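Long-range contacts in phosphoribosylglycinamide synthetase (Anaerococcus prevotii, PDB 4DIM), which probably binds ATP and a divalent metal ion and acts as a ligase of the ATP-grasp superfamily: residues V97-C107 with A252-V260; I238-A249 with V262-I273. All coordinates share one frame; numbering follows the deposited sequence.

Interaction 1 (V97-C107 with A252-V260); sequences VGLNEEAAIMC and ALGLNNCAV
V97 meets N257 side chain to side chain, the two crossing at about a right angle: CG1 of V97, anti to its own backbone N (chi1 168°), lies 3.6 Å from CB of N257. The amide end of N257 is engaged elsewhere, its OD1 accepting from the backbone N of K204. At G98 the backbones run closest, and its CA makes a CH...O contact with N257 O at 3.5 Å, nearly straight at the hydrogen (161°). L99 N stands 3.5 Å from N256 O, but the angle is too poor for a hydrogen bond; no hydrogen bond joins the two segments. N100 is the N-cap of helix 101-108: with chi1 65° its amide folds back over the first turn, and OD1 accepts from A103 N at 3.0 Å. Were N100 replaced by an alanine, OD1 would be gone, and A103 N would probably lose its capping bond and be left to the weak backbone bond to N100 O, with the first turn less firmly fixed. The capped turn presents A103, whose CB sits 3.4 Å from L253 O, at the end of helix 236-253. One turn on, CG of M106 (selenomethionine) packs 3.5 Å from CD2 of L253, while SG of C107 touches CD1 of L255 at 3.8 Å. This is plain structural packing: a capped helix start and its lead-in lie across the Schellman turn at G254 and the G1 beta bulge at N257-C258 that link helix 236-253 to strand 258-267.

Interaction 2 (I238-A249 with V262-I273); sequences IIEKTKTEVKKA and VDMILKDNEVYI
A helix packed on a beta hairpin of the ATP-grasp region makes this contact: helix 238-249 lies against strands 262-267 and 270-273, its axis 8.2 Å from that of 270-273 at 34° and 10.8 Å from that of 262-267. V271 is central. Its CG1 meets CG2 of I238 at 3.9 Å, whereas CG2, placed between backbone N and carbonyl carbon, touches K241 O and CG of E245. I238 spans to the hairpin's other strand, where its CD1 lies 4.0 Å from CD1 of L266. Farther along, CG2 of V246 rests 4.0 Å from SE of M264 (selenomethionine), and CD1 of I273 approaches CB of A249 at 3.5 Å.

The polar tie is at the turn. The extended chain of K241 delivers NZ to N269 O (2.7 Å), with the donor tilted 21° from the carbonyl plane; D237 forms a salt bridge to the same ammonium, and E270 OE2 a long one at 3.9 Å. Within the helix, T242 OG1 donates to I238 O, which T242 N reaches from the opposite face. Apolar core and polar tie at the turn belong to a two-layer alpha+beta packing, one helix covering a face of an antiparallel sheet.

How the interactions relate
The centres of interactions 1 and 2 lie about 19 Å apart, and both draw on helix 236-253 and strand 258-267. Along the chain the order is 97-107, 238-249, 252-260, 262-273, so the two pairs of segments alternate. Interaction 2 joins the body of the helix to the edge of the eight-stranded antiparallel sheet, in which 270-277 is outermost and 258-267 its neighbour. Interaction 1 takes up the same helix at its C-terminal end and the connection into strand 258-267. Helix 236-253 is thus packed along its body on the hairpin that follows it and at its C-terminal end against helix 101-108, which ties the early segment 97-107 to the ATP-grasp region.

Interaction 1 (V97-C107 with A252-V260)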
loop_
_atom_site.group_PDB
_atom_site.type_symbol
_atom_site.label_atom_id
_atom_site.label_comp_id
_atom_site.label_asym_id
_atom_site.label_seq_id
_atom_site.Cartn_x
_atom_site.Cartn_y
_atom_site.Cartn_z
ATOM N N VAL A 97 -7.683 16.310 -11.429
ATOM C CA VAL A 97 -7.682 16.156 -9.973
ATOM C C VAL A 97 -6.745 14.993 -9.565
ATOM O O VAL A 97 -6.693 13.962 -10.257
ATOM C CB VAL A 97 -9.112 15.971 -9.425
ATOM C CG1 VAL A 97 -9.102 15.532 -7.969
ATOM C CG2 VAL A 97 -9.903 17.280 -9.581
ATOM N N GLY A 98 -5.987 15.223 -8.482
ATOM C CA GLY A 98 -5.034 14.268 -7.940
ATOM C C GLY A 98 -3.915 14.856 -7.100
ATOM O O GLY A 98 -3.889 16.058 -6.843
ATOM N N LEU A 99 -2.977 13.995 -6.644
ATOM C CA LEU A 99 -1.784 14.443 -5.908
ATOM C C LEU A 99 -0.850 15.232 -6.843
ATOM O O LEU A 99 -0.922 15.057 -8.061
ATOM C CB LEU A 99 -1.027 13.278 -5.265
ATOM C CG LEU A 99 -0.078 12.417 -6.146
ATOM C CD1 LEU A 99 0.669 11.416 -5.303
ATOM C CD2 LEU A 99 -0.824 11.680 -7.232
ATOM N N ASN A 100 0.010 16.107 -6.281
ATOM C CA ASN A 100 0.932 16.918 -7.077
ATOM C C ASN A 100 2.312 16.234 -7.070
ATOM O O ASN A 100 2.567 15.403 -6.212
ATOM C CB ASN A 100 0.963 18.416 -6.609
ATOM C CG ASN A 100 1.485 18.689 -5.219
ATOM O OD1 ASN A 100 2.566 18.255 -4.854
ATOM N ND2 ASN A 100 0.790 19.496 -4.431
ATOM N N GLU A 101 3.172 16.532 -8.057
ATOM C CA GLU A 101 4.455 15.843 -8.176
ATOM C C GLU A 101 5.432 16.125 -7.027
ATOM O O GLU A 101 6.155 15.208 -6.639
ATOM C CB GLU A 101 5.127 16.154 -9.508
ATOM C CG GLU A 101 6.176 15.121 -9.882
ATOM C CD GLU A 101 6.799 15.324 -11.242
ATOM O OE1 GLU A 101 7.598 14.451 -11.649
ATOM O OE2 GLU A 101 6.488 16.341 -11.910
ATOM N N GLU A 102 5.457 17.335 -6.476
ATOM C CA GLU A 102 6.376 17.613 -5.369
ATOM C C GLU A 102 6.038 16.761 -4.128
ATOM O O GLU A 102 6.956 16.380 -3.411
ATOM C CB GLU A 102 6.463 19.118 -5.024
ATOM C CG GLU A 102 5.167 19.834 -4.703
ATOM C CD GLU A 102 5.302 21.315 -4.406
ATOM O OE1 GLU A 102 4.260 22.007 -4.439
ATOM O OE2 GLU A 102 6.437 21.792 -4.167
ATOM N N ALA A 103 4.760 16.379 -3.938
ATOM C CA ALA A 103 4.325 15.543 -2.800
ATOM C C ALA A 103 4.697 14.080 -2.993
ATOM O O ALA A 103 5.040 13.388 -2.028
ATOM C CB ALA A 103 2.821 15.650 -2.617
ATOM N N ALA A 104 4.556 13.606 -4.246
ATOM C CA ALA A 104 4.865 12.247 -4.679
ATOM C C ALA A 104 6.386 11.961 -4.564
ATOM O O ALA A 104 6.779 10.853 -4.169
ATOM C CB ALA A 104 4.379 12.051 -6.104
ATOM N N ILE A 105 7.220 12.961 -4.917
ATOM C CA ILE A 105 8.687 12.905 -4.800
ATOM C C ILE A 105 9.093 12.835 -3.325
ATOM O O ILE A 105 10.073 12.183 -2.964
ATOM C CB ILE A 105 9.318 14.174 -5.460
ATOM C CG1 ILE A 105 9.151 14.188 -7.008
ATOM C CG2 ILE A 105 10.776 14.363 -5.049
ATOM C CD1 ILE A 105 10.326 13.617 -7.867
HETATM N N MSE A 106 8.394 13.601 -2.494
HETATM C CA MSE A 106 8.725 13.712 -1.096
HETATM C C MSE A 106 8.454 12.427 -0.382
HETATM O O MSE A 106 9.237 12.045 0.469
HETATM C CB MSE A 106 7.953 14.853 -0.471
HETATM C CG MSE A 106 8.631 15.418 0.760
HETATM SE SE MSE A 106 8.012 17.193 1.142
HETATM C CE MSE A 106 9.884 18.035 1.604
ATOM N N CYS A 107 7.352 11.748 -0.739
ATOM C CA CYS A 107 6.975 10.428 -0.227
ATOM C C CYS A 107 7.997 9.387 -0.639
ATOM O O CYS A 107 8.403 8.551 0.162
ATOM C CB CYS A 107 5.593 10.049 -0.741
ATOM S SG CYS A 107 4.238 10.993 0.009
ATOM N N ALA A 252 2.153 17.685 6.346
ATOM C CA ALA A 252 3.638 17.868 6.269
ATOM C C ALA A 252 4.196 17.646 4.846
ATOM O O ALA A 252 5.119 18.341 4.415
ATOM C CB ALA A 252 4.362 16.920 7.230
ATOM N N LEU A 253 3.622 16.690 4.136
ATOM C CA LEU A 253 4.005 16.313 2.786
ATOM C C LEU A 253 3.134 16.937 1.675
ATOM O O LEU A 253 3.500 16.816 0.507
ATOM C CB LEU A 253 3.921 14.793 2.702
ATOM C CG LEU A 253 4.883 14.042 3.599
ATOM C CD1 LEU A 253 4.482 12.620 3.682
ATOM C CD2 LEU A 253 6.308 14.142 3.086
ATOM N N GLY A 254 2.009 17.564 2.017
ATOM C CA GLY A 254 1.153 18.219 1.035
ATOM C C GLY A 254 0.337 17.298 0.147
ATOM O O GLY A 254 0.056 17.644 -1.008
ATOM N N LEU A 255 -0.082 16.135 0.680
ATOM C CA LEU A 255 -0.884 15.219 -0.100
ATOM C C LEU A 255 -2.308 15.712 -0.203
ATOM O O LEU A 255 -2.835 16.212 0.782
ATOM C CB LEU A 255 -0.893 13.813 0.492
ATOM C CG LEU A 255 0.310 12.942 0.209
ATOM C CD1 LEU A 255 1.397 13.247 1.169
ATOM C CD2 LEU A 255 -0.029 11.500 0.394
ATOM N N ASN A 256 -2.958 15.535 -1.368
ATOM C CA ASN A 256 -4.354 15.906 -1.512
ATOM C C ASN A 256 -5.026 15.149 -2.656
ATOM O O ASN A 256 -4.354 14.640 -3.546
ATOM C CB ASN A 256 -4.466 17.410 -1.732
ATOM C CG ASN A 256 -5.852 17.963 -1.574
ATOM O OD1 ASN A 256 -6.677 17.412 -0.844
ATOM N ND2 ASN A 256 -6.167 19.023 -2.305
ATOM N N ASN A 257 -6.357 15.035 -2.592
ATOM C CA ASN A 257 -7.197 14.443 -3.630
ATOM C C ASN A 257 -6.656 13.072 -4.044
ATOM O O ASN A 257 -6.522 12.728 -5.234
ATOM C CB ASN A 257 -7.292 15.374 -4.823
ATOM C CG ASN A 257 -7.875 16.751 -4.517
ATOM O OD1 ASN A 257 -8.688 16.920 -3.613
ATOM N ND2 ASN A 257 -7.531 17.755 -5.316
ATOM N N CYS A 258 -6.359 12.295 -3.020
ATOM C CA CYS A 258 -5.809 10.971 -3.161
ATOM C C CYS A 258 -6.174 10.129 -1.989
ATOM O O CYS A 258 -6.420 10.637 -0.898
ATOM C CB CYS A 258 -4.288 11.029 -3.325
ATOM S SG CYS A 258 -3.394 11.697 -1.893
ATOM N N ALA A 259 -6.169 8.799 -2.231
ATOM C CA ALA A 259 -6.295 7.783 -1.187
ATOM C C ALA A 259 -4.884 7.621 -0.671
ATOM O O ALA A 259 -3.949 7.890 -1.418
ATOM C CB ALA A 259 -6.853 6.495 -1.774
ATOM N N VAL A 260 -4.709 7.300 0.575
ATOM C CA VAL A 260 -3.378 7.197 1.202
ATOM C C VAL A 260 -3.193 5.859 1.901
ATOM O O VAL A 260 -4.111 5.299 2.507
ATOM C CB VAL A 260 -3.195 8.371 2.218
ATOM C CG1 VAL A 260 -1.870 8.281 2.984
ATOM C CG2 VAL A 260 -3.356 9.735 1.519
#

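Interaction 2 (I238-A249 with V262-I273)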
loop_
_atom_site.group_PDB
_atom_site.type_symbol
_atom_site.label_atom_id
_atom_site.label_comp_id
_atom_site.label_asym_id
_atom_site.label_seq_id
_atom_site.Cartn_x
_atom_site.Cartn_y
_atom_site.Cartn_z
ATOM N N ILE A 238 -4.308 4.389 20.902
ATOM C CA ILE A 238 -3.388 4.092 19.805
ATOM C C ILE A 238 -4.081 4.449 18.488
ATOM O O ILE A 238 -3.460 5.001 17.581
ATOM C CB ILE A 238 -2.937 2.587 19.840
ATOM C CG1 ILE A 238 -2.373 2.186 21.209
ATOM C CG2 ILE A 238 -1.911 2.285 18.748
ATOM C CD1 ILE A 238 -1.351 3.171 21.819
ATOM N N ILE A 239 -5.375 4.172 18.409
ATOM C CA ILE A 239 -6.171 4.465 17.204
ATOM C C ILE A 239 -6.176 6.000 16.960
ATOM O O ILE A 239 -6.034 6.437 15.832
ATOM C CB ILE A 239 -7.622 3.891 17.334
ATOM C CG1 ILE A 239 -7.643 2.353 17.481
ATOM C CG2 ILE A 239 -8.529 4.354 16.188
ATOM C CD1 ILE A 239 -7.280 1.510 16.219
ATOM N N GLU A 240 -6.346 6.790 18.015
ATOM C CA GLU A 240 -6.384 8.256 17.932
ATOM C C GLU A 240 -5.031 8.855 17.701
ATOM O O GLU A 240 -4.929 9.869 17.018
ATOM C CB GLU A 240 -6.978 8.842 19.202
ATOM C CG GLU A 240 -8.443 8.484 19.407
ATOM C CD GLU A 240 -9.401 8.675 18.235
ATOM O OE1 GLU A 240 -9.524 9.819 17.730
ATOM O OE2 GLU A 240 -10.049 7.674 17.840
ATOM N N LYS A 241 -3.989 8.252 18.285
ATOM C CA LYS A 241 -2.613 8.669 18.040
ATOM C C LYS A 241 -2.238 8.474 16.552
ATOM O O LYS A 241 -1.488 9.274 16.025
ATOM C CB LYS A 241 -1.658 7.898 18.948
ATOM C CG LYS A 241 -1.486 8.523 20.316
ATOM C CD LYS A 241 -0.717 7.598 21.260
ATOM C CE LYS A 241 -0.622 8.140 22.673
ATOM N NZ LYS A 241 -0.305 7.065 23.634
ATOM N N THR A 242 -2.777 7.440 15.894
ATOM C CA THR A 242 -2.551 7.127 14.477
ATOM C C THR A 242 -3.266 8.183 13.601
ATOM O O THR A 242 -2.681 8.709 12.640
ATOM C CB THR A 242 -3.021 5.666 14.185
ATOM O OG1 THR A 242 -2.180 4.776 14.906
ATOM C CG2 THR A 242 -2.948 5.281 12.739
ATOM N N LYS A 243 -4.512 8.498 13.948
ATOM C CA LYS A 243 -5.299 9.537 13.288
ATOM C C LYS A 243 -4.562 10.876 13.353
ATOM O O LYS A 243 -4.510 11.611 12.370
ATOM C CB LYS A 243 -6.706 9.680 13.951
ATOM C CG LYS A 243 -7.706 8.575 13.557
ATOM C CD LYS A 243 -8.992 8.523 14.342
ATOM C CE LYS A 243 -9.822 7.322 13.918
ATOM N NZ LYS A 243 -11.132 7.244 14.645
ATOM N N THR A 244 -3.937 11.150 14.498
ATOM C CA THR A 244 -3.198 12.370 14.687
ATOM C C THR A 244 -1.968 12.427 13.793
ATOM O O THR A 244 -1.770 13.453 13.136
ATOM C CB THR A 244 -2.808 12.537 16.152
ATOM O OG1 THR A 244 -4.001 12.811 16.904
ATOM C CG2 THR A 244 -1.790 13.669 16.357
ATOM N N GLU A 245 -1.107 11.383 13.811
ATOM C CA GLU A 245 0.133 11.426 13.026
ATOM C C GLU A 245 -0.150 11.371 11.540
ATOM O O GLU A 245 0.539 12.051 10.786
ATOM C CB GLU A 245 1.103 10.295 13.400
ATOM C CG GLU A 245 1.695 10.340 14.793
ATOM C CD GLU A 245 2.171 11.689 15.300
ATOM O OE1 GLU A 245 3.225 12.150 14.815
ATOM O OE2 GLU A 245 1.523 12.266 16.205
ATOM N N VAL A 246 -1.131 10.562 11.102
ATOM C CA VAL A 246 -1.425 10.491 9.677
ATOM C C VAL A 246 -1.917 11.861 9.174
ATOM O O VAL A 246 -1.435 12.331 8.158
ATOM C CB VAL A 246 -2.428 9.357 9.372
ATOM C CG1 VAL A 246 -2.997 9.474 7.959
ATOM C CG2 VAL A 246 -1.776 7.988 9.597
ATOM N N LYS A 247 -2.851 12.512 9.890
ATOM C CA LYS A 247 -3.335 13.857 9.493
ATOM C C LYS A 247 -2.180 14.879 9.430
ATOM O O LYS A 247 -2.136 15.700 8.502
ATOM C CB LYS A 247 -4.422 14.359 10.443
ATOM C CG LYS A 247 -5.791 13.720 10.194
ATOM C CD LYS A 247 -6.884 14.311 11.146
ATOM C CE LYS A 247 -8.244 13.641 11.033
ATOM N NZ LYS A 247 -8.320 12.350 11.801
ATOM N N LYS A 248 -1.244 14.807 10.398
ATOM C CA LYS A 248 -0.077 15.671 10.411
ATOM C C LYS A 248 0.826 15.420 9.209
ATOM O O LYS A 248 1.336 16.372 8.610
ATOM C CB LYS A 248 0.739 15.461 11.689
ATOM C CG LYS A 248 0.199 16.141 12.892
ATOM C CD LYS A 248 0.771 15.594 14.174
ATOM C CE LYS A 248 2.209 15.924 14.348
ATOM N NZ LYS A 248 2.713 15.461 15.654
ATOM N N ALA A 249 1.067 14.140 8.888
ATOM C CA ALA A 249 1.936 13.701 7.776
ATOM C C ALA A 249 1.376 14.087 6.444
ATOM O O ALA A 249 2.104 14.498 5.548
ATOM C CB ALA A 249 2.080 12.217 7.819
ATOM N N VAL A 262 -0.364 3.948 4.484
ATOM C CA VAL A 262 0.638 4.187 5.514
ATOM C C VAL A 262 1.107 2.886 6.236
ATOM O O VAL A 262 0.311 1.961 6.497
ATOM C CB VAL A 262 0.097 5.174 6.584
ATOM C CG1 VAL A 262 1.245 5.826 7.335
ATOM C CG2 VAL A 262 -0.805 6.233 5.950
ATOM N N ASP A 263 2.428 2.861 6.553
ATOM C CA ASP A 263 3.099 1.815 7.323
ATOM C C ASP A 263 3.497 2.471 8.616
ATOM O O ASP A 263 4.268 3.436 8.612
ATOM C CB ASP A 263 4.336 1.222 6.596
ATOM C CG ASP A 263 4.104 0.594 5.233
ATOM O OD1 ASP A 263 3.022 -0.011 5.027
ATOM O OD2 ASP A 263 5.055 0.590 4.414
HETATM N N MSE A 264 2.930 1.980 9.702
HETATM C CA MSE A 264 3.131 2.446 11.050
HETATM C C MSE A 264 3.960 1.471 11.880
HETATM O O MSE A 264 4.117 0.304 11.551
HETATM C CB MSE A 264 1.758 2.566 11.763
HETATM C CG MSE A 264 0.569 3.251 10.966
HETATM SE SE MSE A 264 0.725 5.125 10.908
HETATM C CE MSE A 264 1.216 5.657 12.851
ATOM N N ILE A 265 4.363 1.929 13.043
ATOM C CA ILE A 265 4.976 1.081 14.066
ATOM C C ILE A 265 4.572 1.619 15.445
ATOM O O ILE A 265 4.579 2.829 15.685
ATOM C CB ILE A 265 6.498 0.923 13.932
ATOM C CG1 ILE A 265 7.060 0.004 15.036
ATOM C CG2 ILE A 265 7.186 2.263 13.954
ATOM C CD1 ILE A 265 8.137 -0.740 14.653
ATOM N N LEU A 266 4.227 0.716 16.348
ATOM C CA LEU A 266 3.855 1.120 17.699
ATOM C C LEU A 266 4.989 0.766 18.675
ATOM O O LEU A 266 5.360 -0.405 18.771
ATOM C CB LEU A 266 2.515 0.464 18.075
ATOM C CG LEU A 266 2.193 0.263 19.525
ATOM C CD1 LEU A 266 1.961 1.597 20.216
ATOM C CD2 LEU A 266 0.976 -0.560 19.630
ATOM N N LYS A 267 5.547 1.793 19.370
ATOM C CA LYS A 267 6.585 1.614 20.395
ATOM C C LYS A 267 6.256 2.419 21.641
ATOM O O LYS A 267 6.184 3.651 21.578
ATOM C CB LYS A 267 7.993 2.017 19.877
ATOM C CG LYS A 267 9.132 1.870 20.911
ATOM C CD LYS A 267 10.470 2.141 20.267
ATOM C CE LYS A 267 11.680 2.108 21.187
ATOM N NZ LYS A 267 12.955 2.280 20.425
ATOM N N ASP A 268 6.123 1.730 22.788
ATOM C CA ASP A 268 5.913 2.384 24.090
ATOM C C ASP A 268 4.758 3.411 24.054
ATOM O O ASP A 268 4.922 4.565 24.472
ATOM C CB ASP A 268 7.218 3.062 24.565
ATOM C CG ASP A 268 8.423 2.118 24.624
ATOM O OD1 ASP A 268 8.214 0.891 24.840
ATOM O OD2 ASP A 268 9.586 2.609 24.476
ATOM N N ASN A 269 3.592 2.965 23.577
ATOM C CA ASN A 269 2.400 3.794 23.446
ATOM C C ASN A 269 2.645 5.081 22.611
ATOM O O ASN A 269 2.048 6.126 22.846
ATOM C CB ASN A 269 1.787 4.108 24.835
ATOM C CG ASN A 269 1.145 2.872 25.403
ATOM O OD1 ASN A 269 0.334 2.211 24.731
ATOM N ND2 ASN A 269 1.558 2.463 26.601
ATOM N N GLU A 270 3.442 4.957 21.575
ATOM C CA GLU A 270 3.680 6.039 20.638
ATOM C C GLU A 270 3.805 5.413 19.319
ATOM O O GLU A 270 4.317 4.293 19.227
ATOM C CB GLU A 270 4.904 6.888 21.001
ATOM C CG GLU A 270 4.624 7.915 22.101
ATOM C CD GLU A 270 3.453 8.858 21.879
ATOM O OE1 GLU A 270 3.117 9.140 20.702
ATOM O OE2 GLU A 270 2.847 9.282 22.891
ATOM N N VAL A 271 3.263 6.089 18.298
ATOM C CA VAL A 271 3.227 5.535 16.950
ATOM C C VAL A 271 4.086 6.373 16.066
ATOM O O VAL A 271 4.214 7.567 16.270
ATOM C CB VAL A 271 1.784 5.385 16.412
ATOM C CG1 VAL A 271 0.954 4.544 17.367
ATOM C CG2 VAL A 271 1.114 6.744 16.176
ATOM N N TYR A 272 4.695 5.729 15.090
ATOM C CA TYR A 272 5.625 6.347 14.144
ATOM C C TYR A 272 5.289 5.929 12.735
ATOM O O TYR A 272 4.938 4.764 12.518
ATOM C CB TYR A 272 7.069 5.919 14.471
ATOM C CG TYR A 272 7.482 6.242 15.886
ATOM C CD1 TYR A 272 8.221 7.385 16.173
ATOM C CD2 TYR A 272 7.195 5.375 16.931
ATOM C CE1 TYR A 272 8.585 7.699 17.477
ATOM C CE2 TYR A 272 7.565 5.670 18.237
ATOM C CZ TYR A 272 8.232 6.853 18.515
ATOM O OH TYR A 272 8.603 7.180 19.812
ATOM N N ILE A 273 5.471 6.859 11.769
ATOM C CA ILE A 273 5.231 6.599 10.357
ATOM C C ILE A 273 6.495 6.141 9.744
ATOM O O ILE A 273 7.460 6.903 9.713
ATOM C CB ILE A 273 4.716 7.872 9.646
ATOM C CG1 ILE A 273 3.371 8.309 10.251
ATOM C CG2 ILE A 273 4.626 7.651 8.101
ATOM C CD1 ILE A 273 2.830 9.391 9.721
#